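Local coordinates for protein PT26-6P (Thermococcus sp., PDB 2WB7) that is of unknown function but is encoded by a member of a family of mobile extrachromosomal elements of Euryarchaea and has three domains with novel folds, at residues A[236-241]-A[272-277]; A[253-258]-A[379-384]; A[282-287]-A[342-347]; A[489-494]-A[508-513]. One frame throughout, in Å; residues are numbered along the deposited sequence.

Contacts 1, 2 and 4 meet where the eight-stranded antiparallel sheet of the second immunoglobulin-like domain adjoins the helical domain, with contact 3 set back in the sheet. Contact 1 joins two loops; contact 2 lies where strand 370-379 ends beside strand 253-261, contact 3 at the outermost strand 336-343. The centres of contacts 1, 2 and 3 lie about 10 to 11 Å from one another. Contact 4 comes last along the chain, between helices 471-499 and 503-523. It touches contact 1 through S237 and Y490 and contact 2 through S382 and D509. Contacts 1 and 2 interleave in sequence, and contact 3 falls between the two segments of contact 2. Loops thus mediate the junction between sheet and helices.

Contact 1: A[236-241]-A[272-277]; sequences GSLPIK and ASPVHV
S237 carries the polar part of this loop-to-loop contact, and its short side chain can be traced atom by atom. CB lies at the edge of the H276 ring, near its plane, 4.1 Å from H276 CD2. The hydroxyl then swings anti to the backbone nitrogen (chi1 173°), so that S237 OG comes to the backbone of segment 272-277, 3.4 Å from V275 CA. There it is gripped twice: H276 N donates to S237 OG over 2.9 Å at 155°, while the hydroxyl itself donates to L238 O at 2.9 Å, in the carbonyl plane on a lone pair. This pairing fixes the hydroxyl's rotation. One residue on, L238 N gives P274 O a nearly straight bond (2.8 Å, 172°), directed almost along the C=O axis. Apolar groups flank these bonds. L238 runs alongside P274, with CD1 3.6 Å from P274 CB, and beyond them I240 crosses V277 at about a right angle, CG2 to CG2 at 3.8 Å. Segment 272-277 belongs to the connection between the adjacent antiparallel strands 266-272 and 281-290, so this is an inter-strand loop in the sheet of the second immunoglobulin-like domain, packed against the connection that leads into strand 253-261.

Contact 2: A[253-258]-A[379-384]; sequences VLYQNK and PMISVL
The backbones meet antiparallel at a non-hydrogen-bonded pair, N257 with P379 (CA to CA 4.3 Å), and one bond follows it, from M380 N to Q256 O at 2.9 Å and 165°, in the carbonyl plane. Past that bond segment 379-384 turns off: M380 is the centre of an inverse gamma turn, closed by a weak bond from I381 N to P379 O. At the pair itself N257 brings ND2 against the proline ring, 3.5 Å from P379 CD, while N257 ND2 is hydrogen-bonded to T270 OG1 of the neighbouring strand 266-272. Here strand 370-379 leaves the eight-stranded sheet beside strand 253-261, within the second immunoglobulin-like domain, a domain of the E-set kind. The turn delivers I381 over the Y255 ring. With I381 CG1 in the crowded position between N and the carbonyl carbon (chi1 55°), CG2 is the branch that touches: it makes a CH-pi contact 3.6 Å from the centroid of the Y255 ring, over one face and shifted toward the rim. M380 O approaches the same ring at its edge, 3.7 Å from Y255 CD2, and the phenol oxygen bonds G236 O. Selenomethionine M380, bent at chi2 and chi3, lays CG 3.4 Å from Q256 O and brings SE to 4.0 Å from K258 CB.

Contact 3: A[282-287]-A[342-347]; sequences AMYKFL and AHYTDA
Y284 presents the edge of its ring to A342 and to the tip of Y344. Its CE2 atom lies 3.7 Å from A342 CB, which sits near the ring plane, and its hydroxyl meets the other tyrosine tip to tip: Y284 OH donates to Y344 OH over 2.6 Å. Each hydroxyl lies in the plane of the partner's ring, at the edge, so the phenols join end on and neither stacks over the other; the two side chains cross obliquely. Both tyrosines hold CG anti to the carbonyl carbon and beside the backbone nitrogen, which sends the rings toward one another. Y344 OH has a second hydrogen-bond partner in H276 ND1, and the buried oxygen is therefore held from two directions. A282 CB packs obliquely against the end of Y344, 3.8 Å from Y344 CE2, while a further tyrosine, Y353, meets that ring with planes inclined at about 55°.

Next to these side chains the backbones form an antiparallel hydrogen-bonded pair. A282 N donates to A342 O at 2.8 Å and 160°, and A342 N returns a bond to A282 O at 2.8 Å and 162°; the methyls of both alanines project to one face of the sheet. After H343 segment 342-347 departs through an inverse gamma turn centred on Y344, with a weak bond from T345 N to H343 O. The pairing marks where strand 336-343, the outermost on its side of the eight-stranded antiparallel sheet of the second immunoglobulin-like domain, parts from strand 281-290.

Contact 4: A[489-494]-A[508-513]; sequences DYYVNA and IDAEKA
Two aromatic rings of one helix each receive an aliphatic carbon of the other over one face in a CH-pi contact, in an antiparallel helical hairpin. Helices 471-499 and 503-523 follow one another in the helical domain, and over these segments their axes run at 162° and approach to 7.8 Å. Y490 points at the partner helix and receives K512 CB over the centre of its ring, 3.6 Å from the Y490 centroid and 5° off the normal. Of the lysine side chain, CB makes the contact: bent at chi2 and chi3, the chain leads off so that NZ forms salt bridges with D12 and E515. Y490 OH extends past the hairpin to bond S237 O, and the Y490 ring also meets Y516 edge-to-face. Y491 starts out away from the partner helix, yet its ring comes back over A513, whose methyl is centred on one face with CB 3.3 Å from the Y491 centroid. The same methyl lies 3.9 Å from Y490 CB, so A513 is wedged between the two tyrosine side chains.

Toward the other end the methyl of A494 packs on D509 CB at 3.7 Å and A510 CB at 4.2 Å. The D509 carboxylate lies beside N493, with D509 OD2 3.6 Å from N493 CB; its buried charge is met by a salt bridge to K497 and a hydrogen bond with S382. N493 turns its amide back along its own helix, and ND2 bonds D489 O at 2.8 Å from above the carbonyl plane, sharing that oxygen with the backbone N of N493.

Contact 1: A[236-241]-A[272-277]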
loop_
_atom_site.group_PDB
_atom_site.type_symbol
_atom_site.label_atom_id
_atom_site.label_comp_id
_atom_site.label_asym_id
_atom_site.label_seq_id
_atom_site.Cartn_x
_atom_site.Cartn_y
_atom_site.Cartn_z
ATOM N N GLY A 236 7.613 1.265 -13.316
ATOM C CA GLY A 236 8.787 0.935 -14.098
ATOM C C GLY A 236 9.813 2.049 -14.220
ATOM O O GLY A 236 10.096 2.764 -13.270
ATOM N N SER A 237 10.389 2.185 -15.404
ATOM C CA SER A 237 11.510 3.076 -15.589
ATOM C C SER A 237 11.387 3.744 -16.930
ATOM O O SER A 237 10.900 3.139 -17.881
ATOM C CB SER A 237 12.801 2.271 -15.566
ATOM O OG SER A 237 13.918 3.063 -15.891
ATOM N N LEU A 238 11.810 4.996 -17.019
ATOM C CA LEU A 238 11.943 5.609 -18.322
ATOM C C LEU A 238 12.929 4.772 -19.150
ATOM O O LEU A 238 13.773 4.069 -18.602
ATOM C CB LEU A 238 12.443 7.045 -18.168
ATOM C CG LEU A 238 11.387 8.081 -17.781
ATOM C CD1 LEU A 238 12.058 9.384 -17.392
ATOM C CD2 LEU A 238 10.347 8.289 -18.905
ATOM N N PRO A 239 12.828 4.840 -20.475
ATOM C CA PRO A 239 13.797 4.168 -21.324
ATOM C C PRO A 239 15.241 4.570 -21.013
ATOM O O PRO A 239 15.491 5.674 -20.564
ATOM C CB PRO A 239 13.396 4.637 -22.728
ATOM C CG PRO A 239 11.906 4.835 -22.626
ATOM C CD PRO A 239 11.713 5.416 -21.246
ATOM N N ILE A 240 16.192 3.678 -21.274
ATOM C CA ILE A 240 17.584 3.915 -20.884
ATOM C C ILE A 240 18.212 5.174 -21.478
ATOM O O ILE A 240 19.218 5.666 -20.962
ATOM C CB ILE A 240 18.505 2.699 -21.192
ATOM C CG1 ILE A 240 18.576 2.459 -22.700
ATOM C CG2 ILE A 240 18.028 1.479 -20.438
ATOM C CD1 ILE A 240 19.458 1.310 -23.109
ATOM N N LYS A 241 17.656 5.699 -22.565
ATOM C CA LYS A 241 18.253 6.905 -23.137
ATOM C C LYS A 241 18.305 8.041 -22.118
ATOM O O LYS A 241 19.129 8.938 -22.235
ATOM C CB LYS A 241 17.552 7.366 -24.418
ATOM C CG LYS A 241 16.199 7.984 -24.209
ATOM C CD LYS A 241 16.055 9.243 -25.027
ATOM C CE LYS A 241 15.482 10.353 -24.174
ATOM N NZ LYS A 241 15.901 11.684 -24.673
ATOM N N ALA A 272 11.143 8.573 -6.238
ATOM C CA ALA A 272 12.458 8.122 -6.666
ATOM C C ALA A 272 12.863 8.788 -7.984
ATOM O O ALA A 272 12.097 9.581 -8.531
ATOM C CB ALA A 272 12.463 6.621 -6.789
ATOM N N SER A 273 14.076 8.489 -8.468
ATOM C CA SER A 273 14.492 8.876 -9.813
ATOM C C SER A 273 13.657 8.103 -10.791
ATOM O O SER A 273 13.232 6.989 -10.490
ATOM C CB SER A 273 15.943 8.498 -10.065
ATOM O OG SER A 273 16.731 8.754 -8.929
ATOM N N PRO A 274 13.416 8.669 -11.977
ATOM C CA PRO A 274 12.555 7.971 -12.955
ATOM C C PRO A 274 13.272 6.934 -13.867
ATOM O O PRO A 274 12.626 6.293 -14.708
ATOM C CB PRO A 274 11.976 9.126 -13.797
ATOM C CG PRO A 274 12.725 10.416 -13.332
ATOM C CD PRO A 274 13.841 9.999 -12.443
ATOM N N VAL A 275 14.590 6.788 -13.706
ATOM C CA VAL A 275 15.377 5.873 -14.532
ATOM C C VAL A 275 16.137 4.890 -13.667
ATOM O O VAL A 275 16.802 5.286 -12.706
ATOM C CB VAL A 275 16.430 6.614 -15.331
ATOM C CG1 VAL A 275 16.754 5.843 -16.551
ATOM C CG2 VAL A 275 15.919 7.945 -15.716
ATOM N N HIS A 276 16.054 3.608 -14.022
ATOM C CA HIS A 276 16.685 2.535 -13.253
ATOM C C HIS A 276 17.324 1.556 -14.208
ATOM O O HIS A 276 16.636 0.785 -14.862
ATOM C CB HIS A 276 15.634 1.823 -12.403
ATOM C CG HIS A 276 14.867 2.748 -11.509
ATOM N ND1 HIS A 276 15.298 3.086 -10.242
ATOM C CD2 HIS A 276 13.708 3.425 -11.702
ATOM C CE1 HIS A 276 14.429 3.916 -9.690
ATOM N NE2 HIS A 276 13.456 4.137 -10.554
ATOM N N VAL A 277 18.646 1.605 -14.309
ATOM C CA VAL A 277 19.367 0.772 -15.266
ATOM C C VAL A 277 20.479 0.054 -14.543
ATOM O O VAL A 277 21.033 0.590 -13.589
ATOM C CB VAL A 277 20.001 1.619 -16.391
ATOM C CG1 VAL A 277 20.494 0.718 -17.498
ATOM C CG2 VAL A 277 19.005 2.637 -16.933
#

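Contact 2: A[253-258]-A[379-384]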
loop_
_atom_site.group_PDB
_atom_site.type_symbol
_atom_site.label_atom_id
_atom_site.label_comp_id
_atom_site.label_asym_id
_atom_site.label_seq_id
_atom_site.Cartn_x
_atom_site.Cartn_y
_atom_site.Cartn_z
ATOM N N VAL A 253 9.958 11.344 -9.344
ATOM C CA VAL A 253 8.571 11.065 -9.645
ATOM C C VAL A 253 8.043 10.238 -8.482
ATOM O O VAL A 253 8.808 9.519 -7.832
ATOM C CB VAL A 253 8.441 10.229 -10.902
ATOM C CG1 VAL A 253 8.664 11.074 -12.151
ATOM C CG2 VAL A 253 9.401 9.067 -10.837
ATOM N N LEU A 254 6.751 10.342 -8.200
ATOM C CA LEU A 254 6.158 9.470 -7.207
ATOM C C LEU A 254 5.967 8.119 -7.852
ATOM O O LEU A 254 5.671 8.026 -9.042
ATOM C CB LEU A 254 4.811 10.008 -6.774
ATOM C CG LEU A 254 4.842 11.311 -5.966
ATOM C CD1 LEU A 254 3.441 11.544 -5.373
ATOM C CD2 LEU A 254 5.925 11.273 -4.873
ATOM N N TYR A 255 6.149 7.055 -7.091
ATOM C CA TYR A 255 5.904 5.734 -7.661
ATOM C C TYR A 255 4.631 5.150 -7.069
ATOM O O TYR A 255 4.285 5.432 -5.922
ATOM C CB TYR A 255 7.109 4.799 -7.433
ATOM C CG TYR A 255 8.096 4.786 -8.584
ATOM C CD1 TYR A 255 9.135 5.709 -8.661
ATOM C CD2 TYR A 255 7.980 3.851 -9.603
ATOM C CE1 TYR A 255 10.020 5.693 -9.718
ATOM C CE2 TYR A 255 8.853 3.825 -10.655
ATOM C CZ TYR A 255 9.865 4.737 -10.711
ATOM O OH TYR A 255 10.728 4.692 -11.776
ATOM N N GLN A 256 3.914 4.354 -7.847
ATOM C CA GLN A 256 2.901 3.521 -7.235
ATOM C C GLN A 256 3.671 2.560 -6.316
ATOM O O GLN A 256 4.810 2.170 -6.624
ATOM C CB GLN A 256 2.095 2.748 -8.284
ATOM C CG GLN A 256 1.319 3.592 -9.289
ATOM C CD GLN A 256 0.230 4.422 -8.649
ATOM O OE1 GLN A 256 -0.331 4.060 -7.610
ATOM N NE2 GLN A 256 -0.085 5.550 -9.272
ATOM N N ASN A 257 3.071 2.197 -5.183
ATOM C CA ASN A 257 3.639 1.183 -4.301
ATOM C C ASN A 257 2.669 0.020 -4.187
ATOM O O ASN A 257 1.466 0.215 -4.207
ATOM C CB ASN A 257 3.861 1.737 -2.889
ATOM C CG ASN A 257 5.105 2.579 -2.767
ATOM O OD1 ASN A 257 5.040 3.800 -2.809
ATOM N ND2 ASN A 257 6.241 1.938 -2.597
ATOM N N LYS A 258 3.198 -1.187 -4.034
ATOM C CA LYS A 258 2.396 -2.329 -3.651
ATOM C C LYS A 258 2.485 -2.442 -2.123
ATOM O O LYS A 258 3.573 -2.407 -1.563
ATOM C CB LYS A 258 2.973 -3.576 -4.304
ATOM C CG LYS A 258 1.970 -4.683 -4.571
ATOM C CD LYS A 258 2.659 -6.044 -4.632
ATOM C CE LYS A 258 4.125 -5.952 -5.107
ATOM N NZ LYS A 258 4.850 -7.289 -5.045
ATOM N N PRO A 379 7.977 -0.083 -4.091
ATOM C CA PRO A 379 7.870 0.846 -5.208
ATOM C C PRO A 379 7.856 0.055 -6.491
ATOM O O PRO A 379 8.713 -0.807 -6.685
ATOM C CB PRO A 379 9.164 1.655 -5.118
ATOM C CG PRO A 379 9.590 1.540 -3.702
ATOM C CD PRO A 379 9.170 0.170 -3.268
HETATM N N MSE A 380 6.881 0.320 -7.352
HETATM C CA MSE A 380 6.698 -0.482 -8.552
HETATM C C MSE A 380 7.704 -0.074 -9.621
HETATM O O MSE A 380 7.339 0.402 -10.695
HETATM C CB MSE A 380 5.264 -0.336 -9.037
HETATM C CG MSE A 380 4.251 -0.907 -8.056
HETATM SE SE MSE A 380 4.422 -2.816 -7.996
HETATM C CE MSE A 380 3.316 -3.060 -9.548
ATOM N N ILE A 381 8.984 -0.221 -9.299
ATOM C CA ILE A 381 10.031 0.203 -10.207
ATOM C C ILE A 381 10.368 -0.949 -11.132
ATOM O O ILE A 381 9.838 -2.051 -10.997
ATOM C CB ILE A 381 11.310 0.669 -9.460
ATOM C CG1 ILE A 381 11.834 -0.413 -8.508
ATOM C CG2 ILE A 381 11.052 1.938 -8.692
ATOM C CD1 ILE A 381 13.073 -1.188 -9.023
ATOM N N SER A 382 11.234 -0.688 -12.091
ATOM C CA SER A 382 11.801 -1.760 -12.882
ATOM C C SER A 382 13.231 -1.377 -13.226
ATOM O O SER A 382 13.506 -0.224 -13.582
ATOM C CB SER A 382 11.008 -1.964 -14.157
ATOM O OG SER A 382 11.715 -2.841 -15.018
ATOM N N VAL A 383 14.145 -2.328 -13.095
ATOM C CA VAL A 383 15.520 -2.054 -13.453
ATOM C C VAL A 383 15.791 -2.621 -14.827
ATOM O O VAL A 383 15.649 -3.810 -15.038
ATOM C CB VAL A 383 16.482 -2.632 -12.454
ATOM C CG1 VAL A 383 17.888 -2.350 -12.910
ATOM C CG2 VAL A 383 16.209 -2.041 -11.057
ATOM N N LEU A 384 16.144 -1.762 -15.768
ATOM C CA LEU A 384 16.363 -2.183 -17.154
ATOM C C LEU A 384 17.818 -2.553 -17.402
ATOM O O LEU A 384 18.718 -2.109 -16.676
ATOM C CB LEU A 384 15.963 -1.070 -18.124
ATOM C CG LEU A 384 14.526 -0.579 -18.010
ATOM C CD1 LEU A 384 14.381 0.700 -18.743
ATOM C CD2 LEU A 384 13.574 -1.603 -18.561
#

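Contact 3: A[282-287]-A[342-347]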
loop_
_atom_site.group_PDB
_atom_site.type_symbol
_atom_site.label_atom_id
_atom_site.label_comp_id
_atom_site.label_asym_id
_atom_site.label_seq_id
_atom_site.Cartn_x
_atom_site.Cartn_y
_atom_site.Cartn_z
ATOM N N ALA A 282 20.301 5.159 -8.661
ATOM C CA ALA A 282 18.995 5.833 -8.501
ATOM C C ALA A 282 18.769 6.326 -7.055
ATOM O O ALA A 282 19.263 5.726 -6.106
ATOM C CB ALA A 282 17.859 4.907 -8.940
HETATM N N MSE A 283 18.040 7.425 -6.893
HETATM C CA MSE A 283 17.707 7.960 -5.565
HETATM C C MSE A 283 16.298 7.552 -5.137
HETATM O O MSE A 283 15.352 7.621 -5.933
HETATM C CB MSE A 283 17.714 9.491 -5.585
HETATM C CG MSE A 283 18.914 10.179 -6.206
HETATM SE SE MSE A 283 20.349 10.226 -4.959
HETATM C CE MSE A 283 20.892 8.428 -5.225
ATOM N N TYR A 284 16.138 7.178 -3.876
ATOM C CA TYR A 284 14.808 6.960 -3.318
ATOM C C TYR A 284 14.615 7.872 -2.140
ATOM O O TYR A 284 15.568 8.230 -1.471
ATOM C CB TYR A 284 14.620 5.516 -2.848
ATOM C CG TYR A 284 14.588 4.489 -3.965
ATOM C CD1 TYR A 284 13.390 3.915 -4.370
ATOM C CD2 TYR A 284 15.768 4.091 -4.607
ATOM C CE1 TYR A 284 13.364 2.987 -5.384
ATOM C CE2 TYR A 284 15.752 3.156 -5.630
ATOM C CZ TYR A 284 14.556 2.615 -6.018
ATOM O OH TYR A 284 14.539 1.684 -7.029
ATOM N N LYS A 285 13.368 8.225 -1.883
ATOM C CA LYS A 285 13.011 9.056 -0.748
ATOM C C LYS A 285 11.655 8.525 -0.266
ATOM O O LYS A 285 10.676 8.501 -1.028
ATOM C CB LYS A 285 12.895 10.509 -1.215
ATOM C CG LYS A 285 13.448 11.566 -0.265
ATOM C CD LYS A 285 13.255 12.981 -0.858
ATOM C CE LYS A 285 14.142 14.024 -0.183
ATOM N NZ LYS A 285 13.568 14.563 1.108
ATOM N N PHE A 286 11.592 8.067 0.977
ATOM C CA PHE A 286 10.352 7.510 1.492
ATOM C C PHE A 286 9.722 8.385 2.566
ATOM O O PHE A 286 10.398 8.852 3.477
ATOM C CB PHE A 286 10.588 6.123 2.072
ATOM C CG PHE A 286 11.163 5.142 1.100
ATOM C CD1 PHE A 286 12.542 4.991 0.973
ATOM C CD2 PHE A 286 10.328 4.334 0.341
ATOM C CE1 PHE A 286 13.084 4.061 0.083
ATOM C CE2 PHE A 286 10.858 3.393 -0.555
ATOM C CZ PHE A 286 12.240 3.257 -0.681
ATOM N N LEU A 287 8.421 8.600 2.456
ATOM C CA LEU A 287 7.678 9.315 3.470
ATOM C C LEU A 287 6.928 8.307 4.327
ATOM O O LEU A 287 6.236 7.429 3.800
ATOM C CB LEU A 287 6.672 10.222 2.783
ATOM C CG LEU A 287 5.935 11.190 3.679
ATOM C CD1 LEU A 287 6.918 11.833 4.628
ATOM C CD2 LEU A 287 5.320 12.228 2.811
ATOM N N ALA A 342 20.353 3.773 -4.478
ATOM C CA ALA A 342 20.566 2.463 -5.082
ATOM C C ALA A 342 21.641 2.476 -6.167
ATOM O O ALA A 342 21.541 3.222 -7.142
ATOM C CB ALA A 342 19.266 1.943 -5.662
ATOM N N HIS A 343 22.662 1.642 -6.018
ATOM C CA HIS A 343 23.524 1.366 -7.172
ATOM C C HIS A 343 23.258 -0.032 -7.692
ATOM O O HIS A 343 23.493 -1.025 -6.993
ATOM C CB HIS A 343 25.020 1.545 -6.902
ATOM C CG HIS A 343 25.842 1.391 -8.140
ATOM N ND1 HIS A 343 25.963 2.400 -9.072
ATOM C CD2 HIS A 343 26.503 0.322 -8.652
ATOM C CE1 HIS A 343 26.695 1.970 -10.085
ATOM N NE2 HIS A 343 27.031 0.713 -9.855
ATOM N N TYR A 344 22.776 -0.110 -8.928
ATOM C CA TYR A 344 22.348 -1.386 -9.480
ATOM C C TYR A 344 23.505 -2.176 -10.060
ATOM O O TYR A 344 23.473 -2.567 -11.225
ATOM C CB TYR A 344 21.279 -1.154 -10.526
ATOM C CG TYR A 344 20.073 -0.428 -9.969
ATOM C CD1 TYR A 344 19.414 -0.904 -8.840
ATOM C CD2 TYR A 344 19.587 0.730 -10.580
ATOM C CE1 TYR A 344 18.311 -0.261 -8.331
ATOM C CE2 TYR A 344 18.484 1.384 -10.080
ATOM C CZ TYR A 344 17.842 0.874 -8.958
ATOM O OH TYR A 344 16.746 1.524 -8.454
ATOM N N THR A 345 24.519 -2.409 -9.231
ATOM C CA THR A 345 25.694 -3.161 -9.628
ATOM C C THR A 345 25.328 -4.368 -10.458
ATOM O O THR A 345 24.523 -5.183 -10.044
ATOM C CB THR A 345 26.470 -3.664 -8.416
ATOM O OG1 THR A 345 26.817 -2.551 -7.580
ATOM C CG2 THR A 345 27.742 -4.354 -8.862
ATOM N N ASP A 346 25.931 -4.477 -11.635
ATOM C CA ASP A 346 25.714 -5.645 -12.471
ATOM C C ASP A 346 26.835 -6.656 -12.283
ATOM O O ASP A 346 27.992 -6.315 -12.400
ATOM C CB ASP A 346 25.603 -5.242 -13.944
ATOM C CG ASP A 346 24.992 -6.341 -14.804
ATOM O OD1 ASP A 346 24.659 -7.412 -14.265
ATOM O OD2 ASP A 346 24.837 -6.140 -16.023
ATOM N N ALA A 347 26.475 -7.896 -11.976
ATOM C CA ALA A 347 27.430 -9.005 -11.863
ATOM C C ALA A 347 26.906 -10.095 -12.778
ATOM O O ALA A 347 25.700 -10.127 -13.072
ATOM C CB ALA A 347 27.487 -9.512 -10.434
#

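Contact 4: A[489-494]-A[508-513]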
loop_
_atom_site.group_PDB
_atom_site.type_symbol
_atom_site.label_atom_id
_atom_site.label_comp_id
_atom_site.label_asym_id
_atom_site.label_seq_id
_atom_site.Cartn_x
_atom_site.Cartn_y
_atom_site.Cartn_z
ATOM N N ASP A 489 12.188 -2.488 -26.589
ATOM C CA ASP A 489 13.195 -2.610 -25.526
ATOM C C ASP A 489 12.577 -3.097 -24.215
ATOM O O ASP A 489 13.157 -3.928 -23.511
ATOM C CB ASP A 489 13.965 -1.305 -25.330
ATOM C CG ASP A 489 14.940 -1.035 -26.472
ATOM O OD1 ASP A 489 15.305 -1.999 -27.196
ATOM O OD2 ASP A 489 15.350 0.135 -26.649
ATOM N N TYR A 490 11.384 -2.596 -23.907
ATOM C CA TYR A 490 10.685 -3.018 -22.700
ATOM C C TYR A 490 10.361 -4.498 -22.807
ATOM O O TYR A 490 10.678 -5.268 -21.900
ATOM C CB TYR A 490 9.389 -2.223 -22.494
ATOM C CG TYR A 490 9.566 -0.831 -21.919
ATOM C CD1 TYR A 490 10.309 -0.622 -20.766
ATOM C CD2 TYR A 490 8.973 0.277 -22.527
ATOM C CE1 TYR A 490 10.474 0.665 -20.223
ATOM C CE2 TYR A 490 9.115 1.560 -21.992
ATOM C CZ TYR A 490 9.870 1.741 -20.840
ATOM O OH TYR A 490 10.010 3.005 -20.326
ATOM N N TYR A 491 9.725 -4.882 -23.917
ATOM C CA TYR A 491 9.300 -6.271 -24.145
ATOM C C TYR A 491 10.438 -7.248 -23.950
ATOM O O TYR A 491 10.267 -8.332 -23.387
ATOM C CB TYR A 491 8.694 -6.448 -25.537
ATOM C CG TYR A 491 7.206 -6.184 -25.566
ATOM C CD1 TYR A 491 6.658 -5.344 -26.503
ATOM C CD2 TYR A 491 6.357 -6.769 -24.627
ATOM C CE1 TYR A 491 5.318 -5.095 -26.535
ATOM C CE2 TYR A 491 5.009 -6.527 -24.643
ATOM C CZ TYR A 491 4.494 -5.686 -25.607
ATOM O OH TYR A 491 3.151 -5.414 -25.639
ATOM N N VAL A 492 11.616 -6.836 -24.386
ATOM C CA VAL A 492 12.789 -7.673 -24.291
ATOM C C VAL A 492 13.231 -7.806 -22.840
ATOM O O VAL A 492 13.565 -8.915 -22.373
ATOM C CB VAL A 492 13.934 -7.102 -25.120
ATOM C CG1 VAL A 492 15.264 -7.563 -24.543
ATOM C CG2 VAL A 492 13.765 -7.492 -26.614
ATOM N N ASN A 493 13.241 -6.682 -22.118
ATOM C CA ASN A 493 13.410 -6.736 -20.676
ATOM C C ASN A 493 12.383 -7.681 -20.046
ATOM O O ASN A 493 12.732 -8.523 -19.216
ATOM C CB ASN A 493 13.302 -5.345 -20.064
ATOM C CG ASN A 493 14.601 -4.562 -20.163
ATOM O OD1 ASN A 493 15.475 -4.667 -19.299
ATOM N ND2 ASN A 493 14.732 -3.769 -21.211
ATOM N N ALA A 494 11.127 -7.555 -20.464
ATOM C CA ALA A 494 10.058 -8.361 -19.883
ATOM C C ALA A 494 10.284 -9.877 -20.103
ATOM O O ALA A 494 10.266 -10.684 -19.146
ATOM C CB ALA A 494 8.706 -7.926 -20.421
ATOM N N ILE A 508 5.450 -5.431 -15.219
ATOM C CA ILE A 508 5.602 -3.987 -15.274
ATOM C C ILE A 508 6.209 -3.567 -16.625
ATOM O O ILE A 508 5.650 -2.725 -17.357
ATOM C CB ILE A 508 6.467 -3.469 -14.123
ATOM C CG1 ILE A 508 5.711 -3.604 -12.789
ATOM C CG2 ILE A 508 6.851 -2.044 -14.391
ATOM C CD1 ILE A 508 6.587 -3.611 -11.565
ATOM N N ASP A 509 7.345 -4.170 -16.967
ATOM C CA ASP A 509 7.957 -3.894 -18.254
ATOM C C ASP A 509 6.928 -4.057 -19.382
ATOM O O ASP A 509 6.788 -3.167 -20.217
ATOM C CB ASP A 509 9.187 -4.776 -18.460
ATOM C CG ASP A 509 10.335 -4.389 -17.546
ATOM O OD1 ASP A 509 10.417 -3.188 -17.208
ATOM O OD2 ASP A 509 11.152 -5.268 -17.174
ATOM N N ALA A 510 6.189 -5.167 -19.380
ATOM C CA ALA A 510 5.240 -5.448 -20.456
ATOM C C ALA A 510 4.161 -4.395 -20.532
ATOM O O ALA A 510 3.731 -4.025 -21.619
ATOM C CB ALA A 510 4.627 -6.825 -20.309
ATOM N N GLU A 511 3.739 -3.891 -19.380
ATOM C CA GLU A 511 2.754 -2.806 -19.334
ATOM C C GLU A 511 3.295 -1.496 -19.903
ATOM O O GLU A 511 2.585 -0.764 -20.614
ATOM C CB GLU A 511 2.292 -2.581 -17.908
ATOM C CG GLU A 511 1.684 -1.205 -17.669
ATOM C CD GLU A 511 0.353 -1.023 -18.384
ATOM O OE1 GLU A 511 -0.342 -2.045 -18.618
ATOM O OE2 GLU A 511 0.013 0.138 -18.721
ATOM N N LYS A 512 4.546 -1.185 -19.568
ATOM C CA LYS A 512 5.205 -0.007 -20.136
ATOM C C LYS A 512 5.274 -0.140 -21.640
ATOM O O LYS A 512 5.059 0.829 -22.364
ATOM C CB LYS A 512 6.622 0.155 -19.594
ATOM C CG LYS A 512 6.679 0.456 -18.116
ATOM C CD LYS A 512 5.706 1.572 -17.764
ATOM C CE LYS A 512 6.323 2.946 -17.982
ATOM N NZ LYS A 512 5.338 4.032 -17.659
ATOM N N ALA A 513 5.587 -1.348 -22.106
ATOM C CA ALA A 513 5.606 -1.646 -23.539
ATOM C C ALA A 513 4.290 -1.215 -24.160
ATOM O O ALA A 513 4.256 -0.376 -25.054
ATOM C CB ALA A 513 5.851 -3.122 -23.780
#